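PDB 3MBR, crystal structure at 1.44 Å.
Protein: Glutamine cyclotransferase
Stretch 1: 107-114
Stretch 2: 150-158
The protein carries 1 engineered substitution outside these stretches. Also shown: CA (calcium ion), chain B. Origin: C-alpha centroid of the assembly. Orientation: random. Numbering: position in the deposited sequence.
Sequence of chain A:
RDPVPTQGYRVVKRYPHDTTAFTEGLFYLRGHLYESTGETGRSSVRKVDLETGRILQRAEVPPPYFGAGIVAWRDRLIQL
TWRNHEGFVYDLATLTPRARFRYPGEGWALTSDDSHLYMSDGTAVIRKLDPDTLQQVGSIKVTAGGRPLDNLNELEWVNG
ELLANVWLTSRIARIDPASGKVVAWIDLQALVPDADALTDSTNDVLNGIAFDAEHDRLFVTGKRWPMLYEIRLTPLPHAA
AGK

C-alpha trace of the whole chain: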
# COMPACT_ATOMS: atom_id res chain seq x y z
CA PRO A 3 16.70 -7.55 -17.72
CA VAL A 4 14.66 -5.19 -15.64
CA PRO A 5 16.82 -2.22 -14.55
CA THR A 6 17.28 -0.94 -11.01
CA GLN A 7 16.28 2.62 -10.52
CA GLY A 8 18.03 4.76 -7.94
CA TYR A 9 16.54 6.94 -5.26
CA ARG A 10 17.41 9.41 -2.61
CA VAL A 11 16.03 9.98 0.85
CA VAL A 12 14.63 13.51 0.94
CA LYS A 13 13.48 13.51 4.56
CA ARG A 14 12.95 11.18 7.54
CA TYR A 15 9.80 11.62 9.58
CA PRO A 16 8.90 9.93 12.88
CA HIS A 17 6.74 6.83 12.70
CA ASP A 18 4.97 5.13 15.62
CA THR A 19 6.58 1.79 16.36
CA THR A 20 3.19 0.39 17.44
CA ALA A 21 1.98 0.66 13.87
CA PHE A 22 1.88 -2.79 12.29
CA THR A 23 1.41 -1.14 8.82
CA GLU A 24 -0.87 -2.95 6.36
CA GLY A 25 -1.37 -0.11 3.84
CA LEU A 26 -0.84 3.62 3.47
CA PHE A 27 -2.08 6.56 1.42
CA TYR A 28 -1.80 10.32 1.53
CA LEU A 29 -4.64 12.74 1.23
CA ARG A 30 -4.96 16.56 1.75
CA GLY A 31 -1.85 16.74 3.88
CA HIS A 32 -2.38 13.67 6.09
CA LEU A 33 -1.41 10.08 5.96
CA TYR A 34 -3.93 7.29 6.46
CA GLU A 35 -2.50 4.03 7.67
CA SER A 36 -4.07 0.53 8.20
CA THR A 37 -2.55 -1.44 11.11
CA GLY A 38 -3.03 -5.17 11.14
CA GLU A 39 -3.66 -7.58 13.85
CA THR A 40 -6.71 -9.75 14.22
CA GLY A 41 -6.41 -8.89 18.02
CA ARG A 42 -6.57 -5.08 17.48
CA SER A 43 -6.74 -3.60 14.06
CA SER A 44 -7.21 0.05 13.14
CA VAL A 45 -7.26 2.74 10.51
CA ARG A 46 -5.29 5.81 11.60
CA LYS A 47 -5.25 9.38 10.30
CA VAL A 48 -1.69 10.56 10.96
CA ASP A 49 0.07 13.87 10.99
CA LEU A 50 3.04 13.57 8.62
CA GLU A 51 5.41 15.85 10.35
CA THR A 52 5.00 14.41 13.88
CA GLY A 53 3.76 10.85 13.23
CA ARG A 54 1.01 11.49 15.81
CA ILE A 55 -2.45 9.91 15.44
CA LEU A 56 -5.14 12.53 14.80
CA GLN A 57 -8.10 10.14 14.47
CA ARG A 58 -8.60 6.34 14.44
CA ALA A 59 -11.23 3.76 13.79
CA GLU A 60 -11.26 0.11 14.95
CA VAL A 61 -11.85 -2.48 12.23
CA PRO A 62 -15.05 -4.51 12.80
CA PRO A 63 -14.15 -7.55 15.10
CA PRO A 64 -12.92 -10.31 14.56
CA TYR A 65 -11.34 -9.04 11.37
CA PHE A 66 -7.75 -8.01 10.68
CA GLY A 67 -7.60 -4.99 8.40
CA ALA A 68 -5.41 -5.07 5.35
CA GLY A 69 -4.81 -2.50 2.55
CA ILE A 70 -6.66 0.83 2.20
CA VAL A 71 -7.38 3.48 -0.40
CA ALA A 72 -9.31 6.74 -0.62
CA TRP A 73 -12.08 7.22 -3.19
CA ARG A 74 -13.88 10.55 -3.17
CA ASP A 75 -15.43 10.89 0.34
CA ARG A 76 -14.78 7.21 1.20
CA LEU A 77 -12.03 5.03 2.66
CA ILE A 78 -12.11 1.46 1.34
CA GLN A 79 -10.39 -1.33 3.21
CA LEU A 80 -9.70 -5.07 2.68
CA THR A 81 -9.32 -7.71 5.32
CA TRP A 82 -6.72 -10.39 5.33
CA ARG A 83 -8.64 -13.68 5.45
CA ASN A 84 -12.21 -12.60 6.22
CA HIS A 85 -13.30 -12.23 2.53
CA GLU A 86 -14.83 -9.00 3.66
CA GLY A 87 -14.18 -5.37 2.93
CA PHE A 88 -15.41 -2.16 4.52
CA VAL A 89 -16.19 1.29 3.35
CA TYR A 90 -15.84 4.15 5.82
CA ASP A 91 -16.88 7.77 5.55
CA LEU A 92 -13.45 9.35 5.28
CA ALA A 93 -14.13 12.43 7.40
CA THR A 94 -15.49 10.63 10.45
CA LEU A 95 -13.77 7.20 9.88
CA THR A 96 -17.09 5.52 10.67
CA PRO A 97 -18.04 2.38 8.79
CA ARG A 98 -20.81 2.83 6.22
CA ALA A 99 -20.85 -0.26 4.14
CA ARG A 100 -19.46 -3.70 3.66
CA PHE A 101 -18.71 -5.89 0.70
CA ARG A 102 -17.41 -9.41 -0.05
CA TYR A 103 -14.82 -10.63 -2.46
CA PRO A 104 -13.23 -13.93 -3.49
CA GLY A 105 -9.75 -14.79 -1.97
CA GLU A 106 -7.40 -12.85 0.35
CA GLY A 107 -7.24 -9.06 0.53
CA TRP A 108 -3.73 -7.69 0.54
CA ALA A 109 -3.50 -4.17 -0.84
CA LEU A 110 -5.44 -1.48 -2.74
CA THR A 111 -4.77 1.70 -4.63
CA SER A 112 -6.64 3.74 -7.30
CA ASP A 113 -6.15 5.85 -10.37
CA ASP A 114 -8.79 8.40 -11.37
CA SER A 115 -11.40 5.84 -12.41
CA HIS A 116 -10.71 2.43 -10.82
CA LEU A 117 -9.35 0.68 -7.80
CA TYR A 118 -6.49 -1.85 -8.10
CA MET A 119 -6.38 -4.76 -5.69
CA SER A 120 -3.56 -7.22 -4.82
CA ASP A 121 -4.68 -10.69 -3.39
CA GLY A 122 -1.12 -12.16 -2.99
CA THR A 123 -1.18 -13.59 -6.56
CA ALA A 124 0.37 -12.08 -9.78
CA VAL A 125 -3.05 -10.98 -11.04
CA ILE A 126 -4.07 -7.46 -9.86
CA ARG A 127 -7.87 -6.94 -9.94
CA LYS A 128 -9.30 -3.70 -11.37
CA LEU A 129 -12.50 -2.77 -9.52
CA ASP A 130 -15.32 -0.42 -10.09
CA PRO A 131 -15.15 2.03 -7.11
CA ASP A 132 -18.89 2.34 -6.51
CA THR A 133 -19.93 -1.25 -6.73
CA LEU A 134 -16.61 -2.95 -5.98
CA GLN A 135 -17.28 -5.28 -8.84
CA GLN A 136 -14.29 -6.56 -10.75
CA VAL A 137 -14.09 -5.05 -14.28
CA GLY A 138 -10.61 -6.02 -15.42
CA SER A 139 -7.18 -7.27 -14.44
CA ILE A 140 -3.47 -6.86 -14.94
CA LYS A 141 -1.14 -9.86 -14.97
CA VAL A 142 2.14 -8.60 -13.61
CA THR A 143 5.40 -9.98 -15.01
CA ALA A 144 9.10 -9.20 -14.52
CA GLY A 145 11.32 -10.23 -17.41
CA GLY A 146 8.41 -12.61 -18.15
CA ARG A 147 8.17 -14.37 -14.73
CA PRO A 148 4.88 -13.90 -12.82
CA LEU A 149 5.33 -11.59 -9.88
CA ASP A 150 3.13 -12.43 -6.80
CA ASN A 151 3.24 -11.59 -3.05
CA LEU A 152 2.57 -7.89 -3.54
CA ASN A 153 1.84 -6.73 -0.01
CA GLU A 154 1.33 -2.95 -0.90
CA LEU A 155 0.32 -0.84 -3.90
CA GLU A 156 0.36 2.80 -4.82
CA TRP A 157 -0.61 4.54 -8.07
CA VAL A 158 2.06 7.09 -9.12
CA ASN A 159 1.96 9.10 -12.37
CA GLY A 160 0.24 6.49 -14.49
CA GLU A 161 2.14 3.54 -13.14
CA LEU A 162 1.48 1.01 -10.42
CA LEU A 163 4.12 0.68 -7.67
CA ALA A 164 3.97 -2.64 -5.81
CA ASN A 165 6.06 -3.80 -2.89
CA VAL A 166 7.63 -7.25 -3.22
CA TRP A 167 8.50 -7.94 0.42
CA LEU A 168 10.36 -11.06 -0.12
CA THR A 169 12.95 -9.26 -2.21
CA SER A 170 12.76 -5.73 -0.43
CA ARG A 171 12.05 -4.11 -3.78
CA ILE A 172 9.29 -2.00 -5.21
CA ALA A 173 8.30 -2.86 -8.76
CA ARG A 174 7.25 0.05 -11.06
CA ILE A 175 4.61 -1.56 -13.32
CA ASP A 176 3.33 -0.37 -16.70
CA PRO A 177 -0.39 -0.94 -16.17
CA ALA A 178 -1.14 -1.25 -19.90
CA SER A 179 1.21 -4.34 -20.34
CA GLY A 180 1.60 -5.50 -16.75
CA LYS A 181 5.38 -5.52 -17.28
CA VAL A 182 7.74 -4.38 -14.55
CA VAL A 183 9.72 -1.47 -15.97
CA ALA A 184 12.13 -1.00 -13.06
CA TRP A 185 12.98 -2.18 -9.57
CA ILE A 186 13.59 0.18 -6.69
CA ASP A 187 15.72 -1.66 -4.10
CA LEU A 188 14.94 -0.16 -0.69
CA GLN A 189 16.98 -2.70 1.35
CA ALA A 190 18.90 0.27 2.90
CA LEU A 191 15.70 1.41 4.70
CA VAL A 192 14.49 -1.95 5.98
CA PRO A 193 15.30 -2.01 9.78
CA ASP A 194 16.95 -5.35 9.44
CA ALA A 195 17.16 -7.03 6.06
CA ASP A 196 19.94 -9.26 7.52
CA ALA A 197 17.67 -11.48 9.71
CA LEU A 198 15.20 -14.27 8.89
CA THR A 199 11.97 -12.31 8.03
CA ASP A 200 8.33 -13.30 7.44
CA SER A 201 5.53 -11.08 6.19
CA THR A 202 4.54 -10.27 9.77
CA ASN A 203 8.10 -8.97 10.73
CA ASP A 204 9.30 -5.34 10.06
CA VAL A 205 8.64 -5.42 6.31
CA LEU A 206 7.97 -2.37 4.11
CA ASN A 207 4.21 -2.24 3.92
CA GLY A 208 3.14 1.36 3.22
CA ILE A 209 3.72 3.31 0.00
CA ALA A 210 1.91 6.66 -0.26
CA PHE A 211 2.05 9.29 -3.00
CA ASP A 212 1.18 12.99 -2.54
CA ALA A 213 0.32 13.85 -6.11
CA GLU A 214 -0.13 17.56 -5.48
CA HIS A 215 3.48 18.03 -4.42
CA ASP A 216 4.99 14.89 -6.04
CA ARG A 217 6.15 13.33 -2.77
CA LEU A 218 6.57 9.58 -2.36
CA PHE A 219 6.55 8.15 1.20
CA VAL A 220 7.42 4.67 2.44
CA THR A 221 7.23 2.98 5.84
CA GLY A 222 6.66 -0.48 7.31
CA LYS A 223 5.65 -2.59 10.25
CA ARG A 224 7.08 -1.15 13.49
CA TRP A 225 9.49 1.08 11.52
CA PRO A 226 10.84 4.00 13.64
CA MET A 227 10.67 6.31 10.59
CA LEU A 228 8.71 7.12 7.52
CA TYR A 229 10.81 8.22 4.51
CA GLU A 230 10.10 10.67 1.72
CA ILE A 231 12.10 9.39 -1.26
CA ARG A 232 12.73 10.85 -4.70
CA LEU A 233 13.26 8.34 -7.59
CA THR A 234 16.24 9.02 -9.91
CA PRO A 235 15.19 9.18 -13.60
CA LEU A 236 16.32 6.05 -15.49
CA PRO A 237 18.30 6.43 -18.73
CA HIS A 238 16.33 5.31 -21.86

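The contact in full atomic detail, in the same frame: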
# COMPACT_ATOMS: atom_id res chain seq x y z
N GLY A 107 -7.37 -10.49 0.87
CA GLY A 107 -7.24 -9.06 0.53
C GLY A 107 -5.89 -8.64 1.05
O GLY A 107 -5.58 -8.79 2.28
N TRP A 108 -5.04 -8.18 0.15
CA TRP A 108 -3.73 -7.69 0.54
C TRP A 108 -3.60 -6.19 0.46
O TRP A 108 -3.42 -5.58 1.51
CB TRP A 108 -2.64 -8.40 -0.30
CG TRP A 108 -2.39 -9.84 0.08
CD1 TRP A 108 -3.32 -10.78 0.37
CD2 TRP A 108 -1.15 -10.50 0.07
NE1 TRP A 108 -2.69 -12.02 0.60
CE2 TRP A 108 -1.35 -11.84 0.44
CE3 TRP A 108 0.14 -10.08 -0.19
CZ2 TRP A 108 -0.29 -12.77 0.54
CZ3 TRP A 108 1.22 -11.01 -0.05
CH2 TRP A 108 0.98 -12.35 0.27
N ALA A 109 -3.73 -5.61 -0.73
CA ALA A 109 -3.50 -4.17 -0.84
C ALA A 109 -4.44 -3.54 -1.89
O ALA A 109 -4.98 -4.25 -2.76
CB ALA A 109 -2.06 -3.84 -1.08
N LEU A 110 -4.58 -2.22 -1.81
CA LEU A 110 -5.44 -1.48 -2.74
C LEU A 110 -4.76 -0.21 -3.15
O LEU A 110 -4.04 0.35 -2.32
CB LEU A 110 -6.77 -1.01 -2.04
CG LEU A 110 -7.82 -2.03 -1.80
CD1 LEU A 110 -8.95 -1.44 -0.94
CD2 LEU A 110 -8.41 -2.54 -3.18
N THR A 111 -5.05 0.31 -4.34
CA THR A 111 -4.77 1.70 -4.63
C THR A 111 -5.82 2.13 -5.67
O THR A 111 -6.75 1.36 -5.93
CB THR A 111 -3.33 1.94 -5.09
OG1 THR A 111 -3.12 3.36 -5.19
CG2 THR A 111 -2.99 1.31 -6.46
N SER A 112 -5.68 3.30 -6.27
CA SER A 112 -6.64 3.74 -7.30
C SER A 112 -5.98 4.69 -8.22
O SER A 112 -5.02 5.41 -7.84
CB SER A 112 -7.82 4.36 -6.62
OG SER A 112 -7.50 5.62 -6.05
N ASP A 113 -6.51 4.74 -9.43
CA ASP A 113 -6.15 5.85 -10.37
C ASP A 113 -7.36 6.78 -10.38
O ASP A 113 -8.03 6.91 -9.34
CB ASP A 113 -5.75 5.35 -11.76
CG ASP A 113 -6.85 4.66 -12.48
OD1 ASP A 113 -8.02 4.62 -12.01
OD2 ASP A 113 -6.56 4.09 -13.56
N ASP A 114 -7.60 7.51 -11.48
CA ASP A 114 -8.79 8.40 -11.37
C ASP A 114 -10.13 7.76 -11.70
O ASP A 114 -11.16 8.45 -11.67
CB ASP A 114 -8.63 9.72 -12.14
CG ASP A 114 -8.22 9.50 -13.53
OD1 ASP A 114 -7.89 10.54 -14.22
OD2 ASP A 114 -8.25 8.32 -13.97
N ASP A 150 4.20 -12.37 -7.81
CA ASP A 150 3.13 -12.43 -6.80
C ASP A 150 3.63 -11.95 -5.45
O ASP A 150 4.70 -11.29 -5.43
CB ASP A 150 2.59 -13.88 -6.78
CG ASP A 150 3.57 -14.91 -6.16
OD1 ASP A 150 3.24 -16.14 -6.30
OD2 ASP A 150 4.62 -14.54 -5.52
N ASN A 151 2.84 -12.07 -4.38
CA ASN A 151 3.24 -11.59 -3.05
C ASN A 151 3.52 -10.12 -3.10
O ASN A 151 4.44 -9.64 -2.46
CB ASN A 151 4.47 -12.35 -2.48
CG ASN A 151 4.07 -13.60 -1.81
OD1 ASN A 151 3.89 -13.64 -0.56
ND2 ASN A 151 3.96 -14.63 -2.57
N LEU A 152 2.50 -9.38 -3.48
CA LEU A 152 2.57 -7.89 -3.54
C LEU A 152 1.84 -7.26 -2.38
O LEU A 152 0.56 -7.33 -2.33
CB LEU A 152 2.03 -7.44 -4.83
CG LEU A 152 2.67 -7.98 -6.09
CD1 LEU A 152 2.05 -7.53 -7.40
CD2 LEU A 152 4.25 -7.82 -6.22
N ASN A 153 2.54 -6.94 -1.29
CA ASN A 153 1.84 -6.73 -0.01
C ASN A 153 1.41 -5.21 0.04
O ASN A 153 0.70 -4.82 1.03
CB ASN A 153 2.70 -7.11 1.28
CG ASN A 153 3.85 -6.10 1.56
OD1 ASN A 153 4.23 -5.36 0.71
ND2 ASN A 153 4.38 -6.07 2.74
N GLU A 154 1.82 -4.34 -0.93
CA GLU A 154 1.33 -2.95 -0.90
C GLU A 154 1.38 -2.37 -2.27
O GLU A 154 2.30 -2.69 -3.06
CB GLU A 154 2.23 -2.14 0.08
CG GLU A 154 2.04 -0.61 0.11
CD GLU A 154 0.66 -0.04 0.52
OE1 GLU A 154 0.58 1.17 0.82
OE2 GLU A 154 -0.35 -0.80 0.39
N LEU A 155 0.40 -1.49 -2.58
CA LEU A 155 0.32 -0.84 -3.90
C LEU A 155 0.23 0.66 -3.74
O LEU A 155 -0.27 1.17 -2.68
CB LEU A 155 -1.00 -1.26 -4.58
CG LEU A 155 -1.11 -2.77 -4.94
CD1 LEU A 155 -2.47 -3.03 -5.60
CD2 LEU A 155 0.00 -3.26 -5.82
N GLU A 156 0.63 1.38 -4.80
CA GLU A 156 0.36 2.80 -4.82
C GLU A 156 0.39 3.23 -6.29
O GLU A 156 1.36 2.91 -7.01
CB GLU A 156 1.42 3.56 -4.04
CG GLU A 156 1.09 5.07 -3.90
CD GLU A 156 -0.17 5.36 -3.12
OE1 GLU A 156 -0.48 6.58 -3.06
OE2 GLU A 156 -0.79 4.46 -2.50
N TRP A 157 -0.58 4.00 -6.73
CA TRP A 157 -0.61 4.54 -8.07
C TRP A 157 0.19 5.79 -8.15
O TRP A 157 -0.05 6.72 -7.34
CB TRP A 157 -2.06 4.87 -8.48
CG TRP A 157 -2.18 5.12 -9.94
CD1 TRP A 157 -2.12 6.33 -10.57
CD2 TRP A 157 -2.34 4.14 -10.94
NE1 TRP A 157 -2.28 6.16 -11.96
CE2 TRP A 157 -2.40 4.82 -12.20
CE3 TRP A 157 -2.47 2.76 -10.92
CZ2 TRP A 157 -2.65 4.16 -13.41
CZ3 TRP A 157 -2.69 2.08 -12.17
CH2 TRP A 157 -2.77 2.80 -13.36
N VAL A 158 1.17 5.88 -9.06
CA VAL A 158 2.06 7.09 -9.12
C VAL A 158 2.25 7.42 -10.58
O VAL A 158 2.86 6.67 -11.32
CB VAL A 158 3.42 6.74 -8.49
CG1 VAL A 158 4.34 7.98 -8.54
CG2 VAL A 158 3.29 6.29 -7.03
CA CA B . -0.49 2.78 -0.75
O HOH W 1 -3.17 -0.66 0.56
O HOH W 2 -2.87 2.35 -0.85
O HOH W 3 -3.47 4.50 -2.71

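Two strands run side by side in nearly the same direction, yet they are joined by side chains, ordered water and a calcium ion, with a single direct hydrogen bond crossing between them. The axes of 109-112 and 152-158 diverge by 9° and approach to 5.4 Å, and the CA atoms of A109 and E154 lie 5.0 Å apart. The contact buries 585 Å², counting both sides.

The direct hydrogen bond is a side-chain substitute for a backbone rung. T111 points its CB toward the second strand, and its t rotamer places OG1 where W157 N can donate to it, at 3.0 Å. The beta-branch serves the contact twice, since T111 CG2 packs against L155 CB at 3.8 Å while the hydroxyl takes the polar work.

Alternation along the first strand sets the pattern: A109 and T111 face the partner, while L110 and S112 point away. A small residue suits the first of these positions. The methyl of A109 sits against backbone, with CB 3.5 Å from E154 CA and 3.6 Å from N153 O, and it still reaches the apolar side chain of L155, CB to CG 4.1 Å. L155 in turn points toward the first strand, and its m,t rotamer lays the leucine beside A109 and T111.

On the side of the glutamates and the calcium, ordered water links the two strands. L110 N donates to water 1 at 3.2 Å, and that water donates to E154 OE2 at 2.8 Å. Water 3 likewise joins T111 OG1, 2.8 Å away, to E156 OE2, to which it donates at 2.7 Å. Both glutamates start away from the first strand at CA-to-CB, but the bend at chi2, near +60° in each, brings their carboxylates back. These acids also build the metal site: calcium is bound by E154 OE1 at 2.5 Å, L155 O at 2.5 Å and E156 OE2 at 2.4 Å, with further ligands elsewhere in the structure. Water 2, 2.4 Å from the calcium, donates to L110 O at 2.7 Å, so the first strand is tied to the ion through a coordinated water. E154 OE2 also accepts a weak hydrogen bond from L155 N at 3.1 Å.

A tryptophan closes each end, one from each stretch. W108 meets its neighbours with the ring edge: CE3 lies 3.5 Å from L152 O and CH2 lies 3.3 Å from N151 OD1, so aromatic carbons border carbonyl oxygens near the ring plane. N151 is steadied within its own stretch by ND2 donating to D150 OD2 at 3.0 Å. At the other end W157 offers a face instead. D113 CB stands 3.5 Å from the centroid of its five-membered ring, 16° off the normal, a CH-pi contact that uses the aspartate's methylene while its carboxylate oxygens are hydrogen-bonded outside the two stretches. Here the broad indole covers a short polar residue where the first strand has given way to loop.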